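Local coordinates for peptidoglycan-recognition protein-LC isoform LCa (Drosophila melanogaster, PDB 2F2L) that acts as a membrane receptor that senses bacterial peptidoglycan and activates the imd/Relish immune pathway, here as its extracellular domain, at residues Q6-Q11 / L49-D54. Residues are numbered along the deposited sequence; the frame is centred on the assembly and turned at random.
With MLD (glcnac(beta1-4)-murnac(1,6-anhydro)-L-ala-gamma-D-glu-meso-a2pm-D-ala), chain G.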
ATOM      1  N   GLN A   6      -3.566  -3.744  -6.498  1.00 20.54           N
ATOM      2  CA  GLN A   6      -2.288  -3.353  -7.091  1.00 21.10           C
ATOM      3  C   GLN A   6      -2.202  -1.832  -7.319  1.00 20.45           C
ATOM      4  O   GLN A   6      -1.129  -1.227  -7.128  1.00 18.62           O
ATOM      5  CB  GLN A   6      -1.995  -4.143  -8.388  1.00 22.36           C
ATOM      6  CG  GLN A   6      -3.167  -4.219  -9.417  1.00 25.94           C
ATOM      7  CD  GLN A   6      -4.070  -5.493  -9.290  1.00 30.26           C
ATOM      8  OE1 GLN A   6      -4.357  -5.977  -8.181  1.00 29.84           O
ATOM      9  NE2 GLN A   6      -4.530  -6.012 -10.450  1.00 29.87           N
ATOM     10  N   GLN A   7      -3.327  -1.217  -7.704  1.00 19.69           N
ATOM     11  CA  GLN A   7      -3.334   0.217  -7.958  1.00 19.74           C
ATOM     12  C   GLN A   7      -3.181   1.017  -6.666  1.00 19.38           C
ATOM     13  O   GLN A   7      -2.748   2.163  -6.728  1.00 19.18           O
ATOM     14  CB  GLN A   7      -4.604   0.670  -8.666  1.00 19.79           C
ATOM     15  CG  GLN A   7      -4.882   0.031 -10.012  1.00 20.58           C
ATOM     16  CD  GLN A   7      -6.278   0.409 -10.544  1.00 20.85           C
ATOM     17  OE1 GLN A   7      -7.212  -0.413 -10.540  1.00 19.08           O
ATOM     18  NE2 GLN A   7      -6.423   1.662 -10.984  1.00 19.83           N
ATOM     19  N   TRP A   8      -3.534   0.448  -5.506  1.00 18.96           N
ATOM     20  CA  TRP A   8      -3.295   1.175  -4.234  1.00 19.64           C
ATOM     21  C   TRP A   8      -2.095   0.650  -3.434  1.00 19.58           C
ATOM     22  O   TRP A   8      -1.905   0.966  -2.261  1.00 19.69           O
ATOM     23  CB  TRP A   8      -4.573   1.355  -3.390  1.00 19.57           C
ATOM     24  CG  TRP A   8      -5.314   0.128  -2.920  1.00 19.10           C
ATOM     25  CD1 TRP A   8      -6.399  -0.444  -3.510  1.00 18.78           C
ATOM     26  CD2 TRP A   8      -5.083  -0.606  -1.707  1.00 19.63           C
ATOM     27  NE1 TRP A   8      -6.850  -1.511  -2.758  1.00 16.96           N
ATOM     28  CE2 TRP A   8      -6.052  -1.638  -1.652  1.00 19.66           C
ATOM     29  CE3 TRP A   8      -4.138  -0.506  -0.668  1.00 19.15           C
ATOM     30  CZ2 TRP A   8      -6.100  -2.567  -0.591  1.00 19.05           C
ATOM     31  CZ3 TRP A   8      -4.186  -1.421   0.368  1.00 17.89           C
ATOM     32  CH2 TRP A   8      -5.165  -2.433   0.404  1.00 18.99           C
ATOM     33  N   LEU A   9      -1.238  -0.104  -4.115  1.00 20.14           N
ATOM     34  CA  LEU A   9       0.031  -0.534  -3.544  1.00 20.42           C
ATOM     35  C   LEU A   9      -0.171  -1.505  -2.385  1.00 20.26           C
ATOM     36  O   LEU A   9       0.646  -1.591  -1.486  1.00 20.03           O
ATOM     37  CB  LEU A   9       0.845   0.703  -3.127  1.00 20.52           C
ATOM     38  CG  LEU A   9       2.352   0.770  -3.284  1.00 21.96           C
ATOM     39  CD1 LEU A   9       2.797   0.258  -4.653  1.00 24.16           C
ATOM     40  CD2 LEU A   9       2.820   2.204  -3.068  1.00 21.19           C
ATOM     41  N   ALA A  10      -1.262  -2.271  -2.443  1.00 20.33           N
ATOM     42  CA  ALA A  10      -1.576  -3.226  -1.406  1.00 20.15           C
ATOM     43  C   ALA A  10      -0.423  -4.195  -1.130  1.00 20.41           C
ATOM     44  O   ALA A  10       0.166  -4.777  -2.047  1.00 21.33           O
ATOM     45  CB  ALA A  10      -2.840  -4.010  -1.780  1.00 20.22           C
ATOM     46  N   GLN A  11      -0.123  -4.346   0.151  1.00 20.02           N
ATOM     47  CA  GLN A  11       0.755  -5.392   0.663  1.00 19.59           C
ATOM     48  C   GLN A  11       0.031  -6.728   0.498  1.00 19.43           C
ATOM     49  O   GLN A  11      -1.172  -6.810   0.752  1.00 17.93           O
ATOM     50  CB  GLN A  11       0.981  -5.112   2.155  1.00 19.60           C
ATOM     51  CG  GLN A  11       2.176  -5.736   2.753  1.00 19.61           C
ATOM     52  CD  GLN A  11       2.402  -5.281   4.185  1.00 18.74           C
ATOM     53  OE1 GLN A  11       2.372  -4.080   4.484  1.00 16.83           O
ATOM     54  NE2 GLN A  11       2.669  -6.236   5.065  1.00 14.03           N
ATOM     55  N   LEU A  49      -2.475   3.443   3.815  1.00 19.14           N
ATOM     56  CA  LEU A  49      -2.146   3.687   5.216  1.00 19.57           C
ATOM     57  C   LEU A  49      -3.054   2.935   6.203  1.00 19.75           C
ATOM     58  O   LEU A  49      -2.592   2.501   7.251  1.00 20.26           O
ATOM     59  CB  LEU A  49      -2.144   5.180   5.520  1.00 19.67           C
ATOM     60  CG  LEU A  49      -1.108   6.000   4.746  1.00 20.43           C
ATOM     61  CD1 LEU A  49      -1.090   7.428   5.295  1.00 19.97           C
ATOM     62  CD2 LEU A  49       0.270   5.370   4.807  1.00 20.32           C
ATOM     63  N   LEU A  50      -4.341   2.815   5.890  1.00 19.68           N
ATOM     64  CA  LEU A  50      -5.248   1.963   6.682  1.00 19.72           C
ATOM     65  C   LEU A  50      -4.818   0.502   6.690  1.00 19.06           C
ATOM     66  O   LEU A  50      -4.965  -0.182   7.706  1.00 19.25           O
ATOM     67  CB  LEU A  50      -6.691   2.049   6.159  1.00 20.16           C
ATOM     68  CG  LEU A  50      -7.460   3.291   6.607  1.00 22.56           C
ATOM     69  CD1 LEU A  50      -8.648   3.600   5.643  1.00 24.98           C
ATOM     70  CD2 LEU A  50      -7.940   3.109   8.015  1.00 22.72           C
ATOM     71  N   GLN A  51      -4.313   0.017   5.551  1.00 18.83           N
ATOM     72  CA  GLN A  51      -3.856  -1.361   5.479  1.00 18.99           C
ATOM     73  C   GLN A  51      -2.716  -1.578   6.449  1.00 18.99           C
ATOM     74  O   GLN A  51      -2.702  -2.541   7.170  1.00 19.48           O
ATOM     75  CB  GLN A  51      -3.408  -1.783   4.080  1.00 18.61           C
ATOM     76  CG  GLN A  51      -3.110  -3.288   4.031  1.00 17.84           C
ATOM     77  CD  GLN A  51      -2.470  -3.749   2.760  1.00 18.29           C
ATOM     78  OE1 GLN A  51      -1.649  -3.037   2.160  1.00 17.48           O
ATOM     79  NE2 GLN A  51      -2.787  -4.993   2.361  1.00 16.07           N
ATOM     80  N   THR A  52      -1.746  -0.689   6.451  1.00 19.35           N
ATOM     81  CA  THR A  52      -0.673  -0.764   7.438  1.00 19.71           C
ATOM     82  C   THR A  52      -1.178  -0.744   8.871  1.00 19.49           C
ATOM     83  O   THR A  52      -0.725  -1.527   9.691  1.00 19.64           O
ATOM     84  CB  THR A  52       0.356   0.348   7.209  1.00 19.79           C
ATOM     85  OG1 THR A  52       1.099   0.008   6.039  1.00 20.29           O
ATOM     86  CG2 THR A  52       1.307   0.487   8.391  1.00 19.56           C
ATOM     87  N   TYR A  53      -2.093   0.172   9.173  1.00 19.69           N
ATOM     88  CA  TYR A  53      -2.676   0.253  10.483  1.00 19.26           C
ATOM     89  C   TYR A  53      -3.346  -1.070  10.854  1.00 19.30           C
ATOM     90  O   TYR A  53      -3.128  -1.613  11.930  1.00 18.80           O
ATOM     91  CB  TYR A  53      -3.691   1.401  10.566  1.00 19.91           C
ATOM     92  CG  TYR A  53      -4.236   1.552  11.954  1.00 19.60           C
ATOM     93  CD1 TYR A  53      -3.566   2.300  12.909  1.00 21.86           C
ATOM     94  CD2 TYR A  53      -5.400   0.890  12.337  1.00 20.97           C
ATOM     95  CE1 TYR A  53      -4.057   2.411  14.212  1.00 20.37           C
ATOM     96  CE2 TYR A  53      -5.899   1.005  13.613  1.00 20.30           C
ATOM     97  CZ  TYR A  53      -5.227   1.753  14.538  1.00 20.45           C
ATOM     98  OH  TYR A  53      -5.735   1.827  15.804  1.00 22.75           O
ATOM     99  N   ASP A  54      -4.152  -1.592   9.948  1.00 19.49           N
ATOM    100  CA  ASP A  54      -4.852  -2.848  10.206  1.00 19.28           C
ATOM    101  C   ASP A  54      -3.915  -4.022  10.434  1.00 19.53           C
ATOM    102  O   ASP A  54      -4.164  -4.854  11.317  1.00 18.11           O
ATOM    103  CB  ASP A  54      -5.825  -3.166   9.082  1.00 19.28           C
ATOM    104  CG  ASP A  54      -7.034  -2.250   9.091  1.00 19.89           C
ATOM    105  OD1 ASP A  54      -7.131  -1.403  10.015  1.00 18.29           O
ATOM    106  OD2 ASP A  54      -7.894  -2.401   8.199  1.00 18.14           O
TER
HETATM  107  CAA MLD G 201       5.760  -3.510   5.755  1.00 19.56           C
HETATM  108  CAB MLD G 201       6.343  -2.123   5.981  1.00 20.38           C
HETATM  109  OAC MLD G 201       7.496  -1.870   5.655  1.00 22.12           O
HETATM  110  N2  MLD G 201       5.506  -1.252   6.536  1.00 21.76           N
HETATM  111  C2  MLD G 201       5.860   0.122   6.876  1.00 22.03           C
HETATM  112  C3  MLD G 201       5.473   0.330   8.343  1.00 23.77           C
HETATM  113  O3  MLD G 201       6.159  -0.577   9.228  1.00 20.54           O
HETATM  114  C4  MLD G 201       5.654   1.788   8.752  1.00 23.19           C
HETATM  115  O4  MLD G 201       5.097   1.929  10.047  1.00 22.26           O
HETATM  116  C5  MLD G 201       4.891   2.692   7.777  1.00 23.80           C
HETATM  117  C6  MLD G 201       5.076   4.206   7.981  1.00 27.17           C
HETATM  118  O6  MLD G 201       4.109   4.898   7.137  1.00 28.96           O
HETATM  119  O5  MLD G 201       5.406   2.443   6.472  1.00 23.40           O
HETATM  120  C1  MLD G 201       5.106   1.108   6.003  1.00 22.41           C
HETATM  121  O1  MLD G 201       5.574   0.986   4.685  1.00 21.58           O
HETATM  122  CA4 MLD G 201       4.755   1.729   3.751  1.00 21.93           C
HETATM  123  CA5 MLD G 201       3.388   1.128   3.423  1.00 21.40           C
HETATM  124  OA5 MLD G 201       3.201   0.802   2.004  1.00 20.91           O
HETATM  125  CA6 MLD G 201       2.512   2.325   3.564  1.00 20.64           C
HETATM  126  OA6 MLD G 201       2.655   3.002   2.331  1.00 22.05           O
HETATM  127  CA1 MLD G 201       3.348   2.104   1.414  1.00 21.97           C
HETATM  128  CA2 MLD G 201       4.832   2.504   1.389  1.00 21.71           C
HETATM  129  NAD MLD G 201       5.425   2.130   0.087  1.00 21.67           N
HETATM  130  CAE MLD G 201       6.037   2.999  -0.698  1.00 20.58           C
HETATM  131  CAF MLD G 201       6.559   2.411  -1.994  1.00 21.03           C
HETATM  132  OAG MLD G 201       6.202   4.188  -0.423  1.00 20.55           O
HETATM  133  CA3 MLD G 201       5.613   1.802   2.498  1.00 22.40           C
HETATM  134  OAH MLD G 201       6.854   2.517   2.835  1.00 21.71           O
HETATM  135  CAI MLD G 201       8.047   1.956   2.236  1.00 23.43           C
HETATM  136  CAJ MLD G 201       8.704   0.916   3.114  1.00 21.15           C
HETATM  137  CAL MLD G 201       9.063   3.089   1.982  1.00 24.94           C
HETATM  138  OAM MLD G 201      10.161   2.770   1.540  1.00 25.21           O
HETATM  139  N   MLD G 201       8.706   4.349   2.233  1.00 24.72           N
HETATM  140  CA  MLD G 201       9.573   5.510   1.996  1.00 25.62           C
HETATM  141  CB  MLD G 201       9.296   5.949   0.554  1.00 25.65           C
HETATM  142  C   MLD G 201       9.115   6.623   2.955  1.00 26.20           C
HETATM  143  O   MLD G 201       7.928   6.953   2.998  1.00 25.67           O
HETATM  144  NAN MLD G 201      10.082   7.137   3.711  1.00 25.98           N
HETATM  145  CAO MLD G 201       9.905   8.208   4.705  1.00 28.43           C
HETATM  146  CAP MLD G 201      10.587   7.838   6.062  1.00 33.79           C
HETATM  147  OBA MLD G 201      10.840   8.787   6.808  1.00 37.40           O
HETATM  148  OAQ MLD G 201      10.879   6.645   6.324  1.00 34.94           O
HETATM  149  CBB MLD G 201      10.647   9.451   4.227  1.00 30.09           C
HETATM  150  CBC MLD G 201      10.050  10.124   3.003  1.00 30.52           C
HETATM  151  CBD MLD G 201      10.851  11.403   2.701  1.00 32.99           C
HETATM  152  OBE MLD G 201      12.025  11.527   3.055  1.00 34.10           O
HETATM  153  NBF MLD G 201      10.192  12.338   2.051  1.00 33.45           N
HETATM  154  CBG MLD G 201      10.811  13.618   1.684  1.00 35.16           C
HETATM  155  CBH MLD G 201      11.087  14.447   2.955  1.00 36.00           C
HETATM  156  OBI MLD G 201      10.246  14.541   3.846  1.00 37.04           O
HETATM  157  NBJ MLD G 201      12.298  14.999   3.015  1.00 38.39           N
HETATM  158  CBK MLD G 201      12.760  15.852   4.133  1.00 40.77           C
HETATM  159  CBL MLD G 201      13.207  17.198   3.553  1.00 41.14           C
HETATM  160  CBM MLD G 201      13.944  15.257   4.926  1.00 44.62           C
HETATM  161  OBO MLD G 201      14.704  14.439   4.344  1.00 46.59           O
HETATM  162  OBN MLD G 201      14.072  15.662   6.109  1.00 47.82           O
HETATM  163  CBP MLD G 201       9.878  14.349   0.705  1.00 33.26           C
HETATM  164  CBQ MLD G 201      10.596  15.494  -0.031  1.00 33.91           C
HETATM  165  CBR MLD G 201       9.698  16.107  -1.109  1.00 34.32           C
HETATM  166  CBS MLD G 201      10.483  16.830  -2.205  1.00 34.31           C
HETATM  167  CBT MLD G 201      11.180  15.795  -3.100  1.00 33.95           C
HETATM  168  OBV MLD G 201      10.455  15.153  -3.878  1.00 34.69           O
HETATM  169  OBU MLD G 201      12.417  15.675  -2.992  1.00 32.21           O
HETATM  170  NBW MLD G 201      11.478  17.722  -1.598  1.00 33.90           N
HETATM  171  O   HOH W   1       2.313  -2.487   6.493  1.00 26.77           O
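Q51, on helix 40-57, reaches across to the loop after strand 2-3 and pairs its amide with the backbone of Q11. CB of Q51 lies 3.8 Å from CZ3 of W8, at the six-membered end of the indole. With CG anti to the backbone N (chi1 -173°) and the chain extended beyond it, the side chain runs straight out from the helix, crossing W8 at about a right angle. CD of Q51 passes 3.8 Å from W8 CZ3, the amide plane inclined at 65° to the indole. At the tip, OE1 of Q51 accepts the backbone N-H of Q11, with N 2.8 Å away, in the carbonyl plane and on a lone pair; the same oxygen also lies near CA of A10 and CB of Q11. NE2 of Q51 donates to O of Q11 at 2.9 Å, the oxygen lying 21° out of the Q51 amide plane, and makes a further hydrogen bond to OD1 of D62.

A10 sets its CB over one face of the W8 indole, toward the rim, while NE1 of W8 is held by O of V77. On the ligand side, a water donates to OE1 of Q11, also hydrogen-bonded by NH2 of R48, at 2.6 Å and accepts from OG1 of T52 at 2.8 Å; its link to N2 of the bound muropeptide MLD is weak. L9, Q11, L49 and T52 belong to the MLD pocket, and L9 and Q11 also pack against F54 and T104, respectively, of the neighbouring LCx chain.

Two complementary bonds to one residue's backbone fix the rotation of the buried Q51 amide and satisfy both N-H and C=O of Q11, joining loop to helix directly behind the surface that meets the muropeptide and LCx.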